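Long-range contacts in putative permease protein, ABC transporter (Porphyromonas gingivalis, PDB 3IS6), which is probably a membrane component of an ABC-type transporter, represented here by its MacB-like periplasmic core domain: residues A83-L88 and A103-M108; G53-T58 and R185-V190; S153-D158 and T224-L229; Y63-M68 and T75-T80. All blocks are in the same frame, centred on the assembly; numbering follows the deposited sequence.

How the contacts relate
Contacts 2 and 4 share the long strand 54-70, with centres about 33 Å apart on opposite sides of the chain's centre: contact 2 pairs its beginning with strand 181-186, contact 4 folds its later part against strand 74-83. Contact 1 follows directly on strand 74-83 and is tied to contact 2 by a probable hydrogen bond of 2.6 Å from Glu84 OE1 to Thr58 OG1. Contact 3 meets contact 4 where Asp158 OD2 lies 2.9 Å from Lys79 N, and contact 1 where Phe87 packs on Ile155. Contacts 1 and 4 both touch the second subunit; a Tris molecule, probably from the crystallisation liquor, lies beside contact 4.

Contact 1: A83-L88 and A103-M108; sequences AEPAFL and ALRDNM
Leu104 carries most of this apolar contact, and its CD1 makes the closest approach across it, 3.4 Å from Glu84 O. The same methyl, Leu104 CD1, lies 3.9 Å from Leu88 CD1, the two leucine side chains crossing obliquely. Leu104 CB meets the Pro85 ring at CG and CD, and Pro85 CG also sits 3.7 Å from Leu104 O, so the proline rests on both the side chain and the backbone of the leucine. The other branch of Leu88 is used separately: its CD2 touches Ala103 CB at 3.7 Å. At the outer side Pro85 CB lies over one face of the Arg105 guanidinium, 3.7 Å above the plane and offset toward the rim. No hydrogen bond crosses between 83-88 and 103-108, which makes this packing between the start of helix 86-90 and the loop leading into strand 109-113, within the MacB-like periplasmic core domain. The torsions explain the fit. Leu104 CG stands anti to its carbonyl carbon (chi1 -68°), and the backbone of Leu104 has a positive phi of 67°, while the Arg105 chain bends at chi3 (133°) to bring its end back over the proline. A hydrogen bond from Arg105 NH2 to Asp101 O holds that end. Farther out, the Glu84 carboxylate is salt-bridged to Arg59 and hydrogen-bonded to Thr58, both on strand 54-70, and Leu104 also packs on Leu160 and Leu111. Beyond Arg105, Asp106 OD1 accepts from Met108 N at 2.7 Å, an Asx turn that bends the loop just before strand 109-113.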
loop_
_atom_site.group_PDB
_atom_site.type_symbol
_atom_site.label_atom_id
_atom_site.label_comp_id
_atom_site.label_asym_id
_atom_site.label_seq_id
_atom_site.Cartn_x
_atom_site.Cartn_y
_atom_site.Cartn_z
ATOM N N ALA A 83 10.385 -7.315 2.241
ATOM C CA ALA A 83 11.302 -7.574 3.328
ATOM C C ALA A 83 12.205 -6.405 3.724
ATOM O O ALA A 83 12.318 -5.456 3.026
ATOM C CB ALA A 83 12.112 -8.738 3.031
ATOM N N GLU A 84 12.794 -6.519 4.893
ATOM C CA GLU A 84 13.720 -5.554 5.426
ATOM C C GLU A 84 15.148 -5.981 5.101
ATOM O O GLU A 84 15.386 -7.106 4.804
ATOM C CB GLU A 84 13.538 -5.392 6.927
ATOM C CG GLU A 84 12.148 -5.051 7.380
ATOM C CD GLU A 84 12.031 -4.834 8.864
ATOM O OE1 GLU A 84 12.578 -5.604 9.641
ATOM O OE2 GLU A 84 11.392 -3.879 9.261
ATOM N N PRO A 85 16.105 -5.074 5.213
ATOM C CA PRO A 85 17.484 -5.442 4.977
ATOM C C PRO A 85 17.915 -6.535 5.941
ATOM O O PRO A 85 18.694 -7.345 5.597
ATOM C CB PRO A 85 18.205 -4.143 5.220
ATOM C CG PRO A 85 17.284 -3.168 4.685
ATOM C CD PRO A 85 15.935 -3.632 5.052
ATOM N N ALA A 86 17.316 -6.586 7.106
ATOM C CA ALA A 86 17.651 -7.583 8.088
ATOM C C ALA A 86 17.274 -8.996 7.663
ATOM O O ALA A 86 17.769 -9.934 8.193
ATOM C CB ALA A 86 17.060 -7.246 9.363
ATOM N N PHE A 87 16.424 -9.123 6.675
ATOM C CA PHE A 87 16.021 -10.413 6.176
ATOM C C PHE A 87 17.257 -11.134 5.712
ATOM O O PHE A 87 17.402 -12.282 5.887
ATOM C CB PHE A 87 15.087 -10.195 5.002
ATOM C CG PHE A 87 14.618 -11.443 4.316
ATOM C CD1 PHE A 87 13.478 -12.073 4.712
ATOM C CD2 PHE A 87 15.259 -11.933 3.240
ATOM C CE1 PHE A 87 13.037 -13.170 4.069
ATOM C CE2 PHE A 87 14.800 -13.022 2.607
ATOM C CZ PHE A 87 13.698 -13.634 3.024
ATOM N N LEU A 88 18.155 -10.411 5.102
ATOM C CA LEU A 88 19.361 -10.997 4.608
ATOM C C LEU A 88 20.214 -11.565 5.722
ATOM O O LEU A 88 20.807 -12.568 5.553
ATOM C CB LEU A 88 20.153 -9.961 3.823
ATOM C CG LEU A 88 19.871 -9.666 2.360
ATOM C CD1 LEU A 88 18.514 -9.769 1.958
ATOM C CD2 LEU A 88 20.439 -8.362 1.936
ATOM N N ALA A 103 21.203 -3.306 -0.309
ATOM C CA ALA A 103 20.059 -4.107 -0.592
ATOM C C ALA A 103 18.860 -3.729 0.229
ATOM O O ALA A 103 18.932 -3.535 1.396
ATOM C CB ALA A 103 20.397 -5.519 -0.375
ATOM N N LEU A 104 17.752 -3.594 -0.453
ATOM C CA LEU A 104 16.455 -3.422 0.143
ATOM C C LEU A 104 16.314 -2.118 0.873
ATOM O O LEU A 104 15.491 -2.008 1.722
ATOM C CB LEU A 104 16.110 -4.587 1.065
ATOM C CG LEU A 104 15.865 -5.940 0.418
ATOM C CD1 LEU A 104 15.737 -7.010 1.432
ATOM C CD2 LEU A 104 14.719 -5.924 -0.480
ATOM N N ARG A 105 17.142 -1.143 0.547
ATOM C CA ARG A 105 16.981 0.188 1.094
ATOM C C ARG A 105 16.286 1.218 0.206
ATOM O O ARG A 105 15.693 2.117 0.701
ATOM C CB ARG A 105 18.296 0.715 1.621
ATOM C CG ARG A 105 18.931 -0.219 2.554
ATOM C CD ARG A 105 20.070 0.350 3.267
ATOM N NE ARG A 105 19.946 0.029 4.673
ATOM C CZ ARG A 105 20.544 -0.987 5.262
ATOM N NH1 ARG A 105 20.362 -1.213 6.534
ATOM N NH2 ARG A 105 21.325 -1.767 4.577
ATOM N N ASP A 106 16.347 1.063 -1.091
ATOM C CA ASP A 106 15.766 2.025 -1.997
ATOM C C ASP A 106 14.506 1.453 -2.590
ATOM O O ASP A 106 14.536 0.408 -3.167
ATOM C CB ASP A 106 16.758 2.302 -3.102
ATOM C CG ASP A 106 16.237 3.252 -4.137
ATOM O OD1 ASP A 106 15.037 3.389 -4.323
ATOM O OD2 ASP A 106 17.057 3.866 -4.786
ATOM N N ASN A 107 13.414 2.177 -2.478
ATOM C CA ASN A 107 12.119 1.700 -2.882
ATOM C C ASN A 107 12.023 1.395 -4.360
ATOM O O ASN A 107 11.196 0.645 -4.759
ATOM C CB ASN A 107 11.015 2.653 -2.456
ATOM C CG ASN A 107 10.732 2.605 -0.967
ATOM O OD1 ASN A 107 10.560 1.559 -0.392
ATOM N ND2 ASN A 107 10.674 3.746 -0.353
HETATM N N MSE A 108 12.896 1.946 -5.168
HETATM C CA MSE A 108 12.813 1.738 -6.602
HETATM C C MSE A 108 13.696 0.599 -7.109
HETATM O O MSE A 108 13.962 0.500 -8.271
HETATM C CB MSE A 108 13.063 3.018 -7.392
HETATM C CG MSE A 108 12.131 4.152 -7.083
HETATM SE SE MSE A 108 10.354 3.831 -7.563
HETATM C CE MSE A 108 10.537 3.921 -9.419
#

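Contact 2: G53-T58 and R185-V190; sequences GVELAT and RLRPGV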
loop_
_atom_site.group_PDB
_atom_site.type_symbol
_atom_site.label_atom_id
_atom_site.label_comp_id
_atom_site.label_asym_id
_atom_site.label_seq_id
_atom_site.Cartn_x
_atom_site.Cartn_y
_atom_site.Cartn_z
ATOM N N GLY A 53 16.484 -9.851 25.658
ATOM C CA GLY A 53 16.834 -11.155 25.184
ATOM C C GLY A 53 16.539 -11.417 23.729
ATOM O O GLY A 53 16.715 -12.509 23.281
ATOM N N VAL A 54 16.113 -10.411 22.998
ATOM C CA VAL A 54 15.907 -10.553 21.574
ATOM C C VAL A 54 17.136 -10.062 20.866
ATOM O O VAL A 54 17.493 -8.939 21.012
ATOM C CB VAL A 54 14.740 -9.703 21.153
ATOM C CG1 VAL A 54 14.610 -9.644 19.691
ATOM C CG2 VAL A 54 13.535 -10.204 21.757
ATOM N N GLU A 55 17.828 -10.928 20.166
ATOM C CA GLU A 55 18.925 -10.524 19.337
ATOM C C GLU A 55 18.574 -9.713 18.100
ATOM O O GLU A 55 19.196 -8.738 17.793
ATOM C CB GLU A 55 19.663 -11.756 18.893
ATOM C CG GLU A 55 21.046 -11.547 18.486
ATOM C CD GLU A 55 21.803 -12.824 18.289
ATOM O OE1 GLU A 55 21.665 -13.733 19.106
ATOM O OE2 GLU A 55 22.558 -12.905 17.317
ATOM N N LEU A 56 17.597 -10.184 17.358
ATOM C CA LEU A 56 17.191 -9.526 16.154
ATOM C C LEU A 56 15.735 -9.845 15.894
ATOM O O LEU A 56 15.319 -10.926 16.171
ATOM C CB LEU A 56 18.055 -10.029 15.018
ATOM C CG LEU A 56 17.885 -9.492 13.603
ATOM C CD1 LEU A 56 18.377 -8.101 13.563
ATOM C CD2 LEU A 56 18.575 -10.300 12.594
ATOM N N ALA A 57 14.982 -8.890 15.370
ATOM C CA ALA A 57 13.648 -9.119 14.860
ATOM C C ALA A 57 13.442 -8.469 13.504
ATOM O O ALA A 57 13.959 -7.445 13.243
ATOM C CB ALA A 57 12.655 -8.646 15.776
ATOM N N THR A 58 12.672 -9.110 12.655
ATOM C CA THR A 58 12.387 -8.603 11.335
ATOM C C THR A 58 11.009 -9.031 10.864
ATOM O O THR A 58 10.464 -9.934 11.394
ATOM C CB THR A 58 13.506 -8.941 10.334
ATOM O OG1 THR A 58 13.440 -8.066 9.228
ATOM C CG2 THR A 58 13.437 -10.349 9.841
ATOM N N ARG A 185 14.921 -13.626 16.563
ATOM C CA ARG A 185 16.003 -14.450 17.024
ATOM C C ARG A 185 16.404 -14.092 18.439
ATOM O O ARG A 185 16.806 -13.007 18.699
ATOM C CB ARG A 185 17.203 -14.324 16.117
ATOM C CG ARG A 185 18.322 -15.239 16.437
ATOM C CD ARG A 185 19.632 -14.646 16.106
ATOM N NE ARG A 185 19.830 -14.560 14.692
ATOM C CZ ARG A 185 20.602 -13.671 14.114
ATOM N NH1 ARG A 185 21.289 -12.824 14.844
ATOM N NH2 ARG A 185 20.703 -13.651 12.817
ATOM N N LEU A 186 16.270 -15.047 19.335
ATOM C CA LEU A 186 16.652 -14.901 20.716
ATOM C C LEU A 186 18.129 -15.153 21.002
ATOM O O LEU A 186 18.762 -15.920 20.344
ATOM C CB LEU A 186 15.809 -15.822 21.577
ATOM C CG LEU A 186 14.329 -15.781 21.349
ATOM C CD1 LEU A 186 13.650 -16.861 22.023
ATOM C CD2 LEU A 186 13.795 -14.502 21.765
ATOM N N ARG A 187 18.641 -14.535 22.050
ATOM C CA ARG A 187 19.959 -14.848 22.537
ATOM C C ARG A 187 19.981 -16.219 23.181
ATOM O O ARG A 187 18.986 -16.714 23.639
ATOM C CB ARG A 187 20.423 -13.825 23.547
ATOM C CG ARG A 187 20.032 -12.461 23.245
ATOM C CD ARG A 187 21.125 -11.479 23.570
ATOM N NE ARG A 187 20.764 -10.112 23.222
ATOM C CZ ARG A 187 21.398 -9.388 22.314
ATOM N NH1 ARG A 187 22.444 -9.883 21.680
ATOM N NH2 ARG A 187 20.993 -8.165 22.060
ATOM N N PRO A 188 21.151 -16.806 23.251
ATOM C CA PRO A 188 21.278 -18.157 23.764
ATOM C C PRO A 188 20.736 -18.245 25.171
ATOM O O PRO A 188 20.922 -17.370 25.965
ATOM C CB PRO A 188 22.775 -18.347 23.801
ATOM C CG PRO A 188 23.270 -17.465 22.836
ATOM C CD PRO A 188 22.453 -16.268 22.880
ATOM N N GLY A 189 20.009 -19.295 25.444
ATOM C CA GLY A 189 19.474 -19.507 26.757
ATOM C C GLY A 189 18.165 -18.854 27.111
ATOM O O GLY A 189 17.651 -19.105 28.184
ATOM N N VAL A 190 17.604 -18.053 26.218
ATOM C CA VAL A 190 16.323 -17.442 26.483
ATOM C C VAL A 190 15.182 -18.284 25.956
ATOM O O VAL A 190 15.111 -18.585 24.796
ATOM C CB VAL A 190 16.224 -16.090 25.839
ATOM C CG1 VAL A 190 14.860 -15.535 25.994
ATOM C CG2 VAL A 190 17.257 -15.167 26.372
#
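Backbone hydrogen bonds define the pairing of 53-58 with 185-190. Arg185 N donates to Leu56 O at 2.8 Å, nearly along the C=O axis, and Leu56 N returns a bond to Arg185 O on a lone pair in the carbonyl plane. Glu55 N makes a second, weak bond to Arg185 O (2.7 Å, bent to 126°). Farther along, Arg187 N reaches Gly53 O at 3.1 Å, approaching from above the carbonyl plane.

The charged interactions lie on the side of Glu55. Its chain, CG anti to the backbone N (chi1 -158°), brings OE2 to Arg185 NH1 at 2.8 Å, a salt bridge in which the carboxylate and guanidinium planes stand 69° apart. Leu56 CD2 lies over one face of that Arg185 guanidinium, a methyl packed on a flat cation. The other Glu55 oxygen, OE1, is engaged by Arg13, which also binds Leu186 O. Arg187 instead lays its guanidinium over the backbone, with Glu55 CA 4.0 Å above the centre of its plane.

Between apolar side chains, Val54 CG2 meets Leu186 CD2 at 4.3 Å. Gly53 has a positive phi, and its O lies 4.1 Å from Val190 CG2.

Two residues, Glu55 and Leu56, thus face the single residue Arg185, shifting the register by one between the Val54-Leu186 and Leu56-Arg185 pairs: a classic beta bulge in an antiparallel pair, next to the type II turn from Arg187 to Val190.

Contact 3: S153-D158 and T224-L229; sequences SSIQAD and TPFNRL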
loop_
_atom_site.group_PDB
_atom_site.type_symbol
_atom_site.label_atom_id
_atom_site.label_comp_id
_atom_site.label_asym_id
_atom_site.label_seq_id
_atom_site.Cartn_x
_atom_site.Cartn_y
_atom_site.Cartn_z
ATOM N N SER A 153 10.599 -25.061 1.898
ATOM C CA SER A 153 10.566 -24.139 2.995
ATOM C C SER A 153 9.425 -23.142 2.858
ATOM O O SER A 153 9.061 -22.788 1.790
ATOM C CB SER A 153 11.917 -23.442 3.090
ATOM O OG SER A 153 11.868 -22.317 3.879
ATOM N N SER A 154 8.884 -22.706 3.973
ATOM C CA SER A 154 7.809 -21.733 4.005
ATOM C C SER A 154 8.212 -20.357 3.456
ATOM O O SER A 154 7.390 -19.602 3.074
ATOM C CB SER A 154 7.221 -21.588 5.402
ATOM O OG SER A 154 8.189 -21.275 6.327
ATOM N N ILE A 155 9.490 -20.064 3.445
ATOM C CA ILE A 155 9.945 -18.784 2.991
ATOM C C ILE A 155 10.286 -18.901 1.527
ATOM O O ILE A 155 11.238 -19.506 1.179
ATOM C CB ILE A 155 11.134 -18.322 3.806
ATOM C CG1 ILE A 155 10.770 -18.317 5.284
ATOM C CG2 ILE A 155 11.551 -16.949 3.400
ATOM C CD1 ILE A 155 11.799 -17.902 6.161
ATOM N N GLN A 156 9.433 -18.348 0.691
ATOM C CA GLN A 156 9.549 -18.428 -0.744
ATOM C C GLN A 156 9.444 -17.072 -1.432
ATOM O O GLN A 156 8.533 -16.348 -1.198
ATOM C CB GLN A 156 8.475 -19.337 -1.282
ATOM C CG GLN A 156 8.344 -20.598 -0.520
ATOM C CD GLN A 156 7.169 -21.425 -0.955
ATOM O OE1 GLN A 156 6.585 -21.187 -1.980
ATOM N NE2 GLN A 156 6.821 -22.404 -0.159
ATOM N N ALA A 157 10.422 -16.739 -2.258
ATOM C CA ALA A 157 10.422 -15.521 -3.043
ATOM C C ALA A 157 11.314 -15.622 -4.281
ATOM O O ALA A 157 12.426 -16.013 -4.178
ATOM C CB ALA A 157 10.854 -14.401 -2.205
ATOM N N ASP A 158 10.783 -15.322 -5.442
ATOM C CA ASP A 158 11.520 -14.937 -6.625
ATOM C C ASP A 158 12.114 -13.525 -6.618
ATOM O O ASP A 158 13.145 -13.298 -7.152
ATOM C CB ASP A 158 10.691 -15.167 -7.876
ATOM C CG ASP A 158 10.080 -16.554 -7.921
ATOM O OD1 ASP A 158 10.727 -17.495 -7.470
ATOM O OD2 ASP A 158 8.935 -16.698 -8.371
ATOM N N THR A 224 6.928 -18.657 19.294
ATOM C CA THR A 224 6.983 -20.080 19.058
ATOM C C THR A 224 8.146 -20.403 18.136
ATOM O O THR A 224 8.377 -19.703 17.227
ATOM C CB THR A 224 5.675 -20.572 18.445
ATOM O OG1 THR A 224 5.432 -21.896 18.858
ATOM C CG2 THR A 224 5.756 -20.602 16.976
ATOM N N PRO A 225 8.848 -21.494 18.359
ATOM C CA PRO A 225 10.015 -21.817 17.562
ATOM C C PRO A 225 9.652 -21.981 16.107
ATOM O O PRO A 225 8.610 -22.464 15.821
ATOM C CB PRO A 225 10.431 -23.161 18.127
ATOM C CG PRO A 225 9.940 -23.166 19.432
ATOM C CD PRO A 225 8.635 -22.518 19.373
ATOM N N PHE A 226 10.509 -21.553 15.209
ATOM C CA PHE A 226 10.163 -21.545 13.812
ATOM C C PHE A 226 10.595 -22.817 13.152
ATOM O O PHE A 226 11.736 -23.104 13.120
ATOM C CB PHE A 226 10.822 -20.346 13.136
ATOM C CG PHE A 226 10.676 -20.307 11.653
ATOM C CD1 PHE A 226 9.454 -20.349 11.060
ATOM C CD2 PHE A 226 11.777 -20.199 10.852
ATOM C CE1 PHE A 226 9.348 -20.318 9.696
ATOM C CE2 PHE A 226 11.669 -20.163 9.520
ATOM C CZ PHE A 226 10.463 -20.220 8.935
ATOM N N ASN A 227 9.643 -23.556 12.618
ATOM C CA ASN A 227 9.911 -24.702 11.779
ATOM C C ASN A 227 9.543 -24.375 10.340
ATOM O O ASN A 227 8.433 -24.220 10.024
ATOM C CB ASN A 227 9.105 -25.901 12.263
ATOM C CG ASN A 227 9.372 -27.151 11.475
ATOM O OD1 ASN A 227 9.836 -27.110 10.373
ATOM N ND2 ASN A 227 9.067 -28.274 12.060
ATOM N N ARG A 228 10.549 -24.285 9.504
ATOM C CA ARG A 228 10.420 -23.850 8.136
ATOM C C ARG A 228 9.756 -24.823 7.185
ATOM O O ARG A 228 9.405 -24.466 6.118
ATOM C CB ARG A 228 11.768 -23.409 7.581
ATOM C CG ARG A 228 12.566 -24.468 6.938
ATOM C CD ARG A 228 13.919 -24.002 6.506
ATOM N NE ARG A 228 14.656 -24.981 5.744
ATOM C CZ ARG A 228 15.953 -24.930 5.491
ATOM N NH1 ARG A 228 16.686 -23.942 5.928
ATOM N NH2 ARG A 228 16.512 -25.867 4.777
ATOM N N LEU A 229 9.648 -26.072 7.564
ATOM C CA LEU A 229 9.349 -27.088 6.589
ATOM C C LEU A 229 8.003 -26.874 5.959
ATOM O O LEU A 229 7.031 -26.757 6.616
ATOM C CB LEU A 229 9.398 -28.451 7.257
ATOM C CG LEU A 229 9.038 -29.651 6.413
ATOM C CD1 LEU A 229 9.984 -29.870 5.338
ATOM C CD2 LEU A 229 8.896 -30.849 7.257
HETATM O O HOH W 1 6.881 -22.749 8.356
#
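A single backbone bridge, supported by packing round the Phe226 ring and by a water, joins the loop before strand 159-162 to the chain just beyond strand 218-225. Its main bond runs from Ser154 N to Arg228 O, 2.8 Å long with the donor in the carbonyl plane. Arg228 O also receives a CA-H...O contact from Ser153 CA at 3.3 Å, so two successive residues close on one carbonyl.

Ser154 OG takes the crowded position between its backbone N and carbonyl carbon (chi1 55°), which brings it to the edge of the Phe226 ring, 3.6 Å from CZ. A water 2.8 Å from Ser154 OG donates to Asn227 O. Ile155 CD1 approaches the same ring obliquely, 3.9 Å from Phe226 CZ, while Phe226 also meets Tyr183 edge-to-face.

Alongside, the Arg228 chain runs extended from CG to NE past Ser153, whose OG lies 3.7 Å from Arg228 CD. The guanidinium end is held elsewhere, by Arg6 O and by a cation-pi contact with Phe8. One face of the Phe226 ring is covered by Arg228 N, 4.0 Å above its centre, so the segment folds back over its own aromatic ring. Asn227 OD1 accepts from Leu229 N at 3.0 Å, an Asx turn spanning Arg228, whose O makes the isolated bridge between the loop and the non-strand residues that follow strand 218-225.

Contact 4: Y63-M68 and T75-T80; sequences YGTSKM and TYETKT
Strands 54-70 and 74-83 form a beta hairpin here, running antiparallel at 163° with their short axes 4.6 Å apart. Met68, modelled as selenomethionine, shows how one face of it packs. Its CB sits 4.0 Å from both Tyr76 O and Thr78 CG2. The Met68 and Thr78 side chains cross at about a right angle, Met68 CG, anti to the carbonyl carbon (chi1 -60°), coming to 3.7 Å from Thr78 CG2, with Thr78 OG1 close behind. Bends at chi2 and chi3 then carry SE and CE away from strand 74-83; the Met68 side chain also packs on Met159 of strand 159-162, which Thr78 and Thr80 touch as well.

Backbone bonds fix the register in three hydrogen-bonded pairs. Met68 N and Tyr76 O meet nearly straight, at 173°, and Tyr76 N returns to Met68 O. Ser66 and Thr78 exchange bonds in the same manner, with Thr78 N nearly along the C=O axis of Ser66. The non-hydrogen-bonded pairs between them put Thr65, Lys67, Glu77 and Lys79 on the other face. There Lys79 turns its amine to Gln156, and Thr65 OG1 is hydrogen-bonded to the amine N of a Tris molecule, probably from the crystallisation liquor.

At the Gly64 end the regular pattern breaks: Tyr63 and Gly64 both face Thr80, a classic beta bulge. Tyr63 OH reaches Leu236 N of the second subunit. Thr80 O accepts from Tyr63 N at 2.9 Å and, more weakly, from Gly64 N at 3.3 Å, while Thr80 N donates to Gly64 O at 3.0 Å from above the carbonyl plane.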
loop_
_atom_site.group_PDB
_atom_site.type_symbol
_atom_site.label_atom_id
_atom_site.label_comp_id
_atom_site.label_asym_id
_atom_site.label_seq_id
_atom_site.Cartn_x
_atom_site.Cartn_y
_atom_site.Cartn_z
ATOM N N TYR A 63 3.514 -10.503 -1.042
ATOM C CA TYR A 63 2.621 -10.038 -2.056
ATOM C C TYR A 63 1.929 -11.131 -2.835
ATOM O O TYR A 63 0.759 -11.087 -3.024
ATOM C CB TYR A 63 3.254 -9.045 -2.989
ATOM C CG TYR A 63 2.270 -8.545 -3.990
ATOM C CD1 TYR A 63 1.375 -7.567 -3.664
ATOM C CD2 TYR A 63 2.204 -9.091 -5.257
ATOM C CE1 TYR A 63 0.476 -7.137 -4.563
ATOM C CE2 TYR A 63 1.315 -8.668 -6.151
ATOM C CZ TYR A 63 0.447 -7.687 -5.806
ATOM O OH TYR A 63 -0.458 -7.253 -6.714
ATOM N N GLY A 64 2.683 -12.112 -3.263
ATOM C CA GLY A 64 2.148 -13.168 -4.061
ATOM C C GLY A 64 2.704 -13.162 -5.451
ATOM O O GLY A 64 3.695 -12.566 -5.711
ATOM N N THR A 65 2.035 -13.852 -6.334
ATOM C CA THR A 65 2.524 -14.053 -7.664
ATOM C C THR A 65 1.876 -13.116 -8.651
ATOM O O THR A 65 0.704 -13.000 -8.696
ATOM C CB THR A 65 2.309 -15.488 -8.083
ATOM O OG1 THR A 65 3.049 -16.343 -7.220
ATOM C CG2 THR A 65 2.787 -15.699 -9.434
ATOM N N SER A 66 2.679 -12.433 -9.433
ATOM C CA SER A 66 2.186 -11.514 -10.446
ATOM C C SER A 66 3.127 -11.487 -11.637
ATOM O O SER A 66 4.157 -12.049 -11.580
ATOM C CB SER A 66 1.969 -10.127 -9.885
ATOM O OG SER A 66 3.145 -9.413 -9.854
ATOM N N LYS A 67 2.742 -10.818 -12.697
ATOM C CA LYS A 67 3.517 -10.810 -13.908
ATOM C C LYS A 67 4.313 -9.535 -14.068
ATOM O O LYS A 67 3.799 -8.487 -13.871
ATOM C CB LYS A 67 2.621 -11.018 -15.093
ATOM C CG LYS A 67 2.308 -12.418 -15.316
ATOM C CD LYS A 67 1.117 -12.585 -16.131
ATOM C CE LYS A 67 0.934 -14.049 -16.498
ATOM N NZ LYS A 67 0.021 -14.212 -17.648
HETATM N N MSE A 68 5.583 -9.673 -14.386
HETATM C CA MSE A 68 6.509 -8.578 -14.593
HETATM C C MSE A 68 7.071 -8.626 -16.012
HETATM O O MSE A 68 7.369 -9.664 -16.482
HETATM C CB MSE A 68 7.668 -8.650 -13.624
HETATM C CG MSE A 68 7.340 -8.603 -12.182
HETATM SE SE MSE A 68 6.584 -7.013 -11.533
HETATM C CE MSE A 68 8.050 -5.952 -11.424
ATOM N N THR A 75 7.822 -11.380 -20.520
ATOM C CA THR A 75 7.008 -11.422 -19.327
ATOM C C THR A 75 7.349 -12.619 -18.471
ATOM O O THR A 75 7.552 -13.679 -18.961
ATOM C CB THR A 75 5.540 -11.478 -19.697
ATOM O OG1 THR A 75 5.156 -10.241 -20.271
ATOM C CG2 THR A 75 4.738 -11.668 -18.525
ATOM N N TYR A 76 7.454 -12.399 -17.178
ATOM C CA TYR A 76 7.796 -13.416 -16.220
ATOM C C TYR A 76 6.862 -13.422 -15.027
ATOM O O TYR A 76 6.572 -12.411 -14.483
ATOM C CB TYR A 76 9.226 -13.210 -15.741
ATOM C CG TYR A 76 10.201 -13.295 -16.868
ATOM C CD1 TYR A 76 10.633 -14.498 -17.332
ATOM C CD2 TYR A 76 10.625 -12.178 -17.518
ATOM C CE1 TYR A 76 11.480 -14.582 -18.366
ATOM C CE2 TYR A 76 11.477 -12.262 -18.567
ATOM C CZ TYR A 76 11.902 -13.462 -18.984
ATOM O OH TYR A 76 12.738 -13.563 -20.017
ATOM N N GLU A 77 6.426 -14.597 -14.634
ATOM C CA GLU A 77 5.645 -14.755 -13.440
ATOM C C GLU A 77 6.614 -14.763 -12.277
ATOM O O GLU A 77 7.551 -15.497 -12.271
ATOM C CB GLU A 77 4.845 -16.045 -13.519
ATOM C CG GLU A 77 4.052 -16.388 -12.287
ATOM C CD GLU A 77 3.495 -17.802 -12.309
ATOM O OE1 GLU A 77 4.165 -18.728 -11.834
ATOM O OE2 GLU A 77 2.383 -17.980 -12.812
ATOM N N THR A 78 6.391 -13.898 -11.318
ATOM C CA THR A 78 7.292 -13.789 -10.212
ATOM C C THR A 78 6.569 -13.771 -8.879
ATOM O O THR A 78 5.559 -13.149 -8.750
ATOM C CB THR A 78 8.182 -12.537 -10.345
ATOM O OG1 THR A 78 7.565 -11.455 -9.694
ATOM C CG2 THR A 78 8.356 -12.144 -11.763
ATOM N N LYS A 79 7.122 -14.441 -7.895
ATOM C CA LYS A 79 6.580 -14.423 -6.557
ATOM C C LYS A 79 7.329 -13.427 -5.715
ATOM O O LYS A 79 8.496 -13.562 -5.491
ATOM C CB LYS A 79 6.684 -15.790 -5.917
ATOM C CG LYS A 79 5.936 -15.890 -4.648
ATOM C CD LYS A 79 6.366 -17.039 -3.836
ATOM C CE LYS A 79 5.273 -17.637 -3.089
ATOM N NZ LYS A 79 5.094 -19.004 -3.531
ATOM N N THR A 80 6.616 -12.438 -5.242
ATOM C CA THR A 80 7.195 -11.280 -4.632
ATOM C C THR A 80 6.953 -11.179 -3.129
ATOM O O THR A 80 5.858 -11.254 -2.667
ATOM C CB THR A 80 6.658 -10.024 -5.311
ATOM O OG1 THR A 80 7.026 -10.022 -6.673
ATOM C CG2 THR A 80 7.180 -8.838 -4.680
#